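Local coordinates for Non-structural protein 2 (Infectious bronchitis virus, PDB 7F52), which is a coronavirus replicase product of uncertain function, probably acting as an accessory factor during infection, at residues 277-282 against 295-300. Residues are numbered along the deposited sequence; the frame is centred on the assembly and turned at random.
Sequences AVRIVE and EVVGNA
The guanidinium of Arg279 lies under the carboxylate of Glu295, whose OE2 sits above the centre of the planar group, 3.1 Å from Arg279 CZ. The two planes are turned 46° apart, and with the oxygen over the face the salt bridge, 3.2 Å from Arg279 NH2 to Glu295 OE2, is held electrostatically, without a directed hydrogen bond. Both side chains leave the sheet on the same side and run alongside each other, each with CG anti to the backbone N (chi1 172° and -173°). A bend at chi3 of the arginine turns its head toward Val297, whose CG1 meets the guanidinium edge in plane, 3.6 Å from Arg279 NH2. Val281 CG2 touches the base of the glutamate at CB.

Below these groups the backbones pair as an antiparallel ladder. Arg279 and Glu295 form a hydrogen-bonded pair, with Arg279 N to Glu295 O and Glu295 N to Arg279 O both 2.8 Å. The next pair, Val278 with Val296, is non-hydrogen-bonded, and on the other face of the sheet Val278 CG1 packs 3.6 Å from Val296 CG2. At the far end a water accepts from Ala277 N, 2.8 Å away, where segment 295-300 leaves the strand through Gly298.

The two segments belong to a long-looped beta hairpin, the last two strands of a four-stranded antiparallel meander. Strand 270-273 flanks 276-281, Leu359 of strand 357-371 covers the valine pair, and Gly298 O accepts a hydrogen bond from Asn356 of the second subunit, placing the C-terminal end of strand 293-297 at the contact between the two subunits.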
# COMPACT_ATOMS: atom_id res chain seq x y z
N ALA A 277 0.96 -15.14 3.20
CA ALA A 277 1.05 -16.50 2.73
C ALA A 277 1.87 -16.47 1.47
O ALA A 277 1.75 -15.55 0.65
CB ALA A 277 -0.32 -17.06 2.45
N VAL A 278 2.71 -17.47 1.28
CA VAL A 278 3.46 -17.51 0.04
C VAL A 278 3.36 -18.91 -0.49
O VAL A 278 3.11 -19.87 0.24
CB VAL A 278 4.99 -17.10 0.20
CG1 VAL A 278 5.13 -15.65 0.63
CG2 VAL A 278 5.71 -18.00 1.17
N ARG A 279 3.52 -19.00 -1.80
CA ARG A 279 3.68 -20.26 -2.47
C ARG A 279 5.19 -20.57 -2.51
O ARG A 279 5.99 -19.65 -2.70
CB ARG A 279 3.05 -20.16 -3.84
CG ARG A 279 3.29 -21.31 -4.75
CD ARG A 279 2.66 -21.02 -6.12
NE ARG A 279 1.60 -20.01 -6.08
CZ ARG A 279 0.82 -19.70 -7.13
NH1 ARG A 279 0.99 -20.35 -8.28
NH2 ARG A 279 -0.14 -18.78 -7.04
N ILE A 280 5.58 -21.82 -2.28
CA ILE A 280 6.98 -22.20 -2.34
C ILE A 280 7.32 -22.71 -3.74
O ILE A 280 6.88 -23.79 -4.16
CB ILE A 280 7.37 -23.30 -1.32
CG1 ILE A 280 7.09 -22.84 0.11
CG2 ILE A 280 8.86 -23.69 -1.49
CD1 ILE A 280 6.87 -24.00 1.08
N VAL A 281 8.09 -21.92 -4.47
CA VAL A 281 8.45 -22.32 -5.81
C VAL A 281 9.80 -23.03 -5.84
O VAL A 281 10.79 -22.57 -5.26
CB VAL A 281 8.49 -21.12 -6.76
CG1 VAL A 281 8.93 -21.57 -8.13
CG2 VAL A 281 7.11 -20.46 -6.81
N GLU A 282 9.80 -24.16 -6.53
CA GLU A 282 10.93 -25.06 -6.64
C GLU A 282 11.63 -24.87 -7.99
O GLU A 282 10.99 -24.51 -8.98
CB GLU A 282 10.43 -26.49 -6.48
CG GLU A 282 10.16 -26.85 -5.03
CD GLU A 282 9.20 -28.02 -4.88
OE1 GLU A 282 8.18 -28.04 -5.62
OE2 GLU A 282 9.46 -28.90 -4.04
N GLU A 295 6.55 -17.10 -3.80
CA GLU A 295 5.58 -16.31 -4.54
C GLU A 295 4.34 -15.99 -3.68
O GLU A 295 3.47 -16.82 -3.48
CB GLU A 295 5.14 -17.04 -5.80
CG GLU A 295 4.24 -16.19 -6.70
CD GLU A 295 3.68 -16.97 -7.87
OE1 GLU A 295 4.47 -17.46 -8.71
OE2 GLU A 295 2.43 -17.13 -7.92
N VAL A 296 4.27 -14.76 -3.20
CA VAL A 296 3.17 -14.28 -2.39
C VAL A 296 1.76 -14.48 -3.05
O VAL A 296 1.55 -14.15 -4.23
CB VAL A 296 3.49 -12.78 -2.03
CG1 VAL A 296 2.50 -11.80 -2.58
CG2 VAL A 296 3.65 -12.61 -0.53
N VAL A 297 0.82 -15.08 -2.31
CA VAL A 297 -0.59 -15.23 -2.77
C VAL A 297 -1.61 -14.48 -1.91
O VAL A 297 -1.40 -14.26 -0.71
CB VAL A 297 -1.07 -16.70 -2.78
CG1 VAL A 297 -0.17 -17.56 -3.66
CG2 VAL A 297 -1.11 -17.26 -1.35
N GLY A 298 -2.73 -14.11 -2.51
CA GLY A 298 -3.78 -13.41 -1.79
C GLY A 298 -3.33 -12.08 -1.22
O GLY A 298 -2.44 -11.43 -1.77
N ASN A 299 -3.93 -11.66 -0.11
CA ASN A 299 -3.53 -10.42 0.54
C ASN A 299 -2.30 -10.61 1.44
O ASN A 299 -2.27 -11.53 2.27
CB ASN A 299 -4.71 -9.87 1.34
CG ASN A 299 -5.91 -9.52 0.45
OD1 ASN A 299 -5.77 -8.76 -0.51
ND2 ASN A 299 -7.10 -10.09 0.77
N ALA A 300 -1.30 -9.74 1.29
CA ALA A 300 0.00 -9.92 1.94
C ALA A 300 0.63 -8.58 2.32
O ALA A 300 0.78 -7.71 1.46
CB ALA A 300 0.95 -10.68 1.03
O HOH W 1 -0.95 -13.71 1.71